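Local coordinates for protein L-ribulose 3-epimerase (Mesorhizobium loti, PDB 3VYL) that interconverts ketose sugars by epimerization at C3, acting most efficiently on L-ribulose, and binds manganese in a TIM-barrel fold, at residues A[196-199]-A[200-204]; A[168-172]-A[173-177]. All blocks are in the same frame, centred on the assembly; numbering follows the deposited sequence.

Contact 1 (A[196-199]-A[200-204]); sequences RHAA and GKIGY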
ATOM      1  N   ARG A 196      13.743   0.471 -10.839  1.00 30.73           N
ATOM      2  CA  ARG A 196      13.730   1.413 -11.970  1.00 31.59           C
ATOM      3  C   ARG A 196      15.092   2.053 -12.184  1.00 32.52           C
ATOM      4  O   ARG A 196      15.529   2.260 -13.323  1.00 32.47           O
ATOM      5  CB  ARG A 196      12.690   2.509 -11.761  1.00 30.78           C
ATOM      6  CG  ARG A 196      11.270   2.047 -11.985  1.00 30.10           C
ATOM      7  CD  ARG A 196      10.303   3.161 -11.649  1.00 30.72           C
ATOM      8  NE  ARG A 196       8.923   2.755 -11.894  1.00 31.15           N
ATOM      9  CZ  ARG A 196       8.286   2.914 -13.050  1.00 29.21           C
ATOM     10  NH1 ARG A 196       8.902   3.468 -14.074  1.00 29.00           N
ATOM     11  NH2 ARG A 196       7.032   2.502 -13.173  1.00 29.52           N
ATOM     12  N   HIS A 197      15.758   2.356 -11.078  1.00 32.26           N
ATOM     13  CA  HIS A 197      17.064   2.978 -11.115  1.00 34.19           C
ATOM     14  C   HIS A 197      18.118   2.065 -11.680  1.00 35.15           C
ATOM     15  O   HIS A 197      19.120   2.532 -12.201  1.00 36.45           O
ATOM     16  CB  HIS A 197      17.433   3.424  -9.711  1.00 35.20           C
ATOM     17  CG  HIS A 197      18.683   4.254  -9.643  1.00 36.07           C
ATOM     18  ND1 HIS A 197      18.783   5.459 -10.235  1.00 37.57           N
ATOM     19  CD2 HIS A 197      19.902   4.022  -9.004  1.00 36.30           C
ATOM     20  CE1 HIS A 197      20.010   5.973 -10.001  1.00 37.75           C
ATOM     21  NE2 HIS A 197      20.695   5.089  -9.250  1.00 38.40           N
ATOM     22  N   ALA A 198      17.889   0.753 -11.593  1.00 37.65           N
ATOM     23  CA  ALA A 198      18.877  -0.270 -11.976  1.00 37.36           C
ATOM     24  C   ALA A 198      18.655  -0.870 -13.374  1.00 39.21           C
ATOM     25  O   ALA A 198      19.331  -1.831 -13.752  1.00 40.54           O
ATOM     26  CB  ALA A 198      18.903  -1.374 -10.929  1.00 35.83           C
ATOM     27  N   ALA A 199      17.711  -0.305 -14.128  1.00 40.25           N
ATOM     28  CA  ALA A 199      17.341  -0.788 -15.465  1.00 39.31           C
ATOM     29  C   ALA A 199      18.537  -1.111 -16.353  1.00 41.41           C
ATOM     30  O   ALA A 199      19.488  -0.322 -16.451  1.00 42.58           O
ATOM     31  CB  ALA A 199      16.446   0.223 -16.154  1.00 37.42           C
ATOM     32  N   GLY A 200      18.485  -2.284 -16.983  1.00 42.00           N
ATOM     33  CA  GLY A 200      19.555  -2.758 -17.863  1.00 42.58           C
ATOM     34  C   GLY A 200      20.873  -3.082 -17.171  1.00 43.48           C
ATOM     35  O   GLY A 200      21.916  -3.206 -17.816  1.00 46.26           O
ATOM     36  N   LYS A 201      20.836  -3.201 -15.855  1.00 41.20           N
ATOM     37  CA  LYS A 201      21.993  -3.676 -15.120  1.00 39.30           C
ATOM     38  C   LYS A 201      21.591  -4.806 -14.171  1.00 37.05           C
ATOM     39  O   LYS A 201      22.380  -5.237 -13.342  1.00 35.91           O
ATOM     40  CB  LYS A 201      22.691  -2.519 -14.388  1.00 40.59           C
ATOM     41  CG  LYS A 201      23.765  -1.793 -15.201  1.00 40.94           C
ATOM     42  CD  LYS A 201      24.979  -2.689 -15.456  1.00 41.73           C
ATOM     43  CE  LYS A 201      26.262  -1.902 -15.687  1.00 41.10           C
ATOM     44  NZ  LYS A 201      26.508  -1.554 -17.113  1.00 41.71           N
ATOM     45  N   ILE A 202      20.357  -5.287 -14.315  1.00 34.80           N
ATOM     46  CA  ILE A 202      19.859  -6.376 -13.491  1.00 32.52           C
ATOM     47  C   ILE A 202      20.007  -7.714 -14.202  1.00 32.09           C
ATOM     48  O   ILE A 202      19.359  -7.957 -15.220  1.00 32.32           O
ATOM     49  CB  ILE A 202      18.378  -6.193 -13.087  1.00 30.22           C
ATOM     50  CG1 ILE A 202      18.134  -4.806 -12.489  1.00 29.83           C
ATOM     51  CG2 ILE A 202      17.980  -7.272 -12.088  1.00 29.89           C
ATOM     52  CD1 ILE A 202      16.667  -4.437 -12.361  1.00 28.65           C
ATOM     53  N   GLY A 203      20.824  -8.591 -13.627  1.00 31.65           N
ATOM     54  CA  GLY A 203      21.058  -9.916 -14.185  1.00 31.41           C
ATOM     55  C   GLY A 203      20.238 -11.040 -13.585  1.00 31.94           C
ATOM     56  O   GLY A 203      20.044 -12.082 -14.220  1.00 31.79           O
ATOM     57  N   TYR A 204      19.748 -10.846 -12.365  1.00 31.15           N
ATOM     58  CA  TYR A 204      19.015 -11.912 -11.679  1.00 30.36           C
ATOM     59  C   TYR A 204      18.195 -11.345 -10.515  1.00 30.88           C
ATOM     60  O   TYR A 204      18.575 -10.330  -9.912  1.00 31.64           O
ATOM     61  CB  TYR A 204      20.022 -12.965 -11.195  1.00 29.66           C
ATOM     62  CG  TYR A 204      19.476 -14.327 -10.825  1.00 29.00           C
ATOM     63  CD1 TYR A 204      19.865 -14.935  -9.632  1.00 29.17           C
ATOM     64  CD2 TYR A 204      18.602 -15.022 -11.671  1.00 28.53           C
ATOM     65  CE1 TYR A 204      19.397 -16.189  -9.276  1.00 29.17           C
ATOM     66  CE2 TYR A 204      18.121 -16.273 -11.320  1.00 29.43           C
ATOM     67  CZ  TYR A 204      18.526 -16.856 -10.120  1.00 30.27           C
ATOM     68  OH  TYR A 204      18.056 -18.100  -9.742  1.00 30.23           O
TER
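Ile-202 swings its longer branch back over Ala-198: chi1 of -51° sets CG1 anti to the carbonyl carbon and beside the backbone N, and an extended chi2 carries CD1 on past the same residue. CG1 thereby lies 3.8 Å from CB of Ala-198, with CD1 of Ile-202 slightly farther from that methyl at 4.1 Å. The same CG1 also comes within 3.4 Å of the Ala-198 carbonyl O, so the isoleucine covers both the methyl and the oxygen of one residue. That oxygen is in turn gripped by the backbone N of Lys-201 at 2.9 Å, a bond that is bent at the hydrogen (141°). Its donor is tilted 19° from the carbonyl plane. This bond closes a type II beta turn from Ala-198 to Lys-201, with Gly-200 at its third position; the positive phi there suits glycine. The turn is the alpha-to-beta connection of a TIM barrel, taking the chain from helix 191-197 into strand 202-207. Replacing Ile-202 with an alanine would probably open a gap beside the Ala-198 methyl and leave the turn carbonyl less covered. Farther out, Ile-202 packs on Ile-232, Tyr-234 and Leu-179. On the helix side, Arg-196 packs against Leu-193 of the second subunit, so the connection begins close to a subunit interface.

Contact 2 (A[168-172]-A[173-177]); sequences EDTGS and DNIFL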
ATOM      1  N   GLU A 168      30.305   0.125 -12.146  1.00 45.03           N
ATOM      2  CA  GLU A 168      30.948   1.225 -12.846  1.00 48.02           C
ATOM      3  C   GLU A 168      32.459   1.167 -12.638  1.00 48.47           C
ATOM      4  O   GLU A 168      33.218   1.233 -13.599  1.00 53.33           O
ATOM      5  CB  GLU A 168      30.392   2.544 -12.315  1.00 52.87           C
ATOM      6  CG  GLU A 168      30.223   3.656 -13.330  1.00 59.03           C
ATOM      7  CD  GLU A 168      29.380   4.799 -12.778  1.00 65.78           C
ATOM      8  OE1 GLU A 168      29.742   5.980 -13.005  1.00 67.70           O
ATOM      9  OE2 GLU A 168      28.356   4.517 -12.106  1.00 66.10           O
ATOM     10  N   ASP A 169      32.883   1.015 -11.382  1.00 47.80           N
ATOM     11  CA  ASP A 169      34.303   0.957 -11.012  1.00 44.17           C
ATOM     12  C   ASP A 169      35.057  -0.270 -11.534  1.00 43.80           C
ATOM     13  O   ASP A 169      36.278  -0.213 -11.695  1.00 42.44           O
ATOM     14  CB  ASP A 169      34.469   1.059  -9.493  1.00 42.84           C
ATOM     15  CG  ASP A 169      34.074   2.419  -8.955  1.00 43.72           C
ATOM     16  OD1 ASP A 169      33.725   3.302  -9.764  1.00 44.05           O
ATOM     17  OD2 ASP A 169      34.108   2.609  -7.721  1.00 43.54           O
ATOM     18  N   THR A 170      34.343  -1.368 -11.790  1.00 44.15           N
ATOM     19  CA  THR A 170      34.989  -2.597 -12.276  1.00 47.32           C
ATOM     20  C   THR A 170      35.348  -2.500 -13.759  1.00 48.04           C
ATOM     21  O   THR A 170      36.184  -3.259 -14.257  1.00 48.92           O
ATOM     22  CB  THR A 170      34.128  -3.861 -12.053  1.00 48.43           C
ATOM     23  OG1 THR A 170      32.941  -3.797 -12.857  1.00 49.38           O
ATOM     24  CG2 THR A 170      33.768  -4.021 -10.580  1.00 46.82           C
ATOM     25  N   GLY A 171      34.699  -1.568 -14.453  1.00 46.34           N
ATOM     26  CA  GLY A 171      34.906  -1.362 -15.872  1.00 43.46           C
ATOM     27  C   GLY A 171      34.438  -2.529 -16.711  1.00 44.17           C
ATOM     28  O   GLY A 171      34.585  -2.516 -17.933  1.00 48.05           O
ATOM     29  N   SER A 172      33.869  -3.541 -16.069  1.00 42.02           N
ATOM     30  CA  SER A 172      33.436  -4.723 -16.793  1.00 41.13           C
ATOM     31  C   SER A 172      32.057  -4.596 -17.436  1.00 41.95           C
ATOM     32  O   SER A 172      31.231  -3.774 -17.033  1.00 41.14           O
ATOM     33  CB  SER A 172      33.467  -5.951 -15.893  1.00 39.62           C
ATOM     34  OG  SER A 172      32.911  -7.063 -16.580  1.00 39.45           O
ATOM     35  N   ASP A 173      31.831  -5.432 -18.445  1.00 43.62           N
ATOM     36  CA  ASP A 173      30.523  -5.607 -19.053  1.00 45.02           C
ATOM     37  C   ASP A 173      30.030  -7.057 -18.911  1.00 43.82           C
ATOM     38  O   ASP A 173      29.167  -7.506 -19.673  1.00 42.74           O
ATOM     39  CB  ASP A 173      30.550  -5.182 -20.525  1.00 49.98           C
ATOM     40  CG  ASP A 173      31.622  -5.911 -21.335  1.00 55.24           C
ATOM     41  OD1 ASP A 173      32.388  -5.217 -22.045  1.00 56.94           O
ATOM     42  OD2 ASP A 173      31.703  -7.164 -21.269  1.00 56.54           O
ATOM     43  N   ASN A 174      30.597  -7.790 -17.951  1.00 40.54           N
ATOM     44  CA  ASN A 174      30.070  -9.104 -17.594  1.00 37.95           C
ATOM     45  C   ASN A 174      29.687  -9.180 -16.109  1.00 36.96           C
ATOM     46  O   ASN A 174      29.466 -10.257 -15.547  1.00 35.78           O
ATOM     47  CB  ASN A 174      31.030 -10.227 -17.995  1.00 37.36           C
ATOM     48  CG  ASN A 174      30.331 -11.572 -18.105  1.00 38.20           C
ATOM     49  OD1 ASN A 174      29.156 -11.639 -18.472  1.00 39.88           O
ATOM     50  ND2 ASN A 174      31.039 -12.645 -17.765  1.00 36.79           N
ATOM     51  N   ILE A 175      29.608  -8.017 -15.479  1.00 36.81           N
ATOM     52  CA  ILE A 175      29.144  -7.939 -14.104  1.00 38.26           C
ATOM     53  C   ILE A 175      27.802  -7.202 -14.028  1.00 38.94           C
ATOM     54  O   ILE A 175      27.700  -6.016 -14.355  1.00 38.20           O
ATOM     55  CB  ILE A 175      30.206  -7.319 -13.170  1.00 37.51           C
ATOM     56  CG1 ILE A 175      31.454  -8.204 -13.133  1.00 36.55           C
ATOM     57  CG2 ILE A 175      29.645  -7.150 -11.765  1.00 36.96           C
ATOM     58  CD1 ILE A 175      32.660  -7.552 -12.495  1.00 38.72           C
ATOM     59  N   PHE A 176      26.776  -7.933 -13.606  1.00 39.39           N
ATOM     60  CA  PHE A 176      25.436  -7.381 -13.443  1.00 39.98           C
ATOM     61  C   PHE A 176      24.976  -7.407 -11.981  1.00 38.49           C
ATOM     62  O   PHE A 176      25.723  -7.825 -11.092  1.00 38.81           O
ATOM     63  CB  PHE A 176      24.448  -8.127 -14.343  1.00 41.52           C
ATOM     64  CG  PHE A 176      24.807  -8.078 -15.799  1.00 46.71           C
ATOM     65  CD1 PHE A 176      24.644  -6.902 -16.535  1.00 47.23           C
ATOM     66  CD2 PHE A 176      25.316  -9.207 -16.444  1.00 49.03           C
ATOM     67  CE1 PHE A 176      24.978  -6.857 -17.880  1.00 46.76           C
ATOM     68  CE2 PHE A 176      25.653  -9.161 -17.792  1.00 47.76           C
ATOM     69  CZ  PHE A 176      25.484  -7.986 -18.507  1.00 45.97           C
ATOM     70  N   LEU A 177      23.752  -6.940 -11.743  1.00 36.89           N
ATOM     71  CA  LEU A 177      23.165  -6.922 -10.404  1.00 34.55           C
ATOM     72  C   LEU A 177      22.253  -8.104 -10.143  1.00 32.62           C
ATOM     73  O   LEU A 177      21.482  -8.533 -11.016  1.00 31.88           O
ATOM     74  CB  LEU A 177      22.386  -5.633 -10.141  1.00 33.16           C
ATOM     75  CG  LEU A 177      23.149  -4.326 -10.005  1.00 33.13           C
ATOM     76  CD1 LEU A 177      22.133  -3.201  -9.889  1.00 32.21           C
ATOM     77  CD2 LEU A 177      24.096  -4.350  -8.812  1.00 32.40           C
TER
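Thr-170 and Ile-175 reach toward each other tip to tip, Ile-175 CD1 ending 3.8 Å from Thr-170 OG1 and 4.0 Å from its CB. Ser-172 comes in alongside: its CB is 3.8 Å from the same CD1, so the isoleucine methyl sits between the last turn of helix 160-170 and the serine that follows it. Ser-172 OG, anti to its own backbone N (chi1 174°), points onward along the chain and accepts the backbone N-H of Asn-174 at 2.8 Å, nearly straight at 171°. Gly-171, with positive phi, ends the helix, and the ST turn made by this bond then leads the chain into strand 175-180, completing the beta-alpha-beta unit that starts with strand 143-147. Asn-174 ND2 bonds the carbonyl oxygens of Val-142 and Ala-134, and Asp-173 forms a salt bridge to Lys-138. Thr-170 OG1 is hydrogen-bonded to Ile-167 O and weakly accepts Ser-172 N at 3.4 Å. Both hydroxyls thus find backbone partners close by in the chain, which would probably fix their rotation, with the isoleucine methyl packed beside them.

Contacts 2 and 1 follow in series along the chain, each leading from a helix into a barrel strand, and their centres are 12 Å apart. The strands they enter, 175-180 and 202-207, are parallel neighbours: Leu-177 N to Lys-201 O and Gly-203 N to Leu-177 O, both 2.7 Å, are probable hydrogen bonds between them. Leu-177 also touches Ala-198, so its side chain joins the two connections. Both strands run on to manganese ligands, Asp-180 and His-206. The side chain of Ile-202 in contact 1 is about 12 Å from the manganese, and that of Ile-175 in contact 2 about 11 Å from the side chain of the ligand Glu-147.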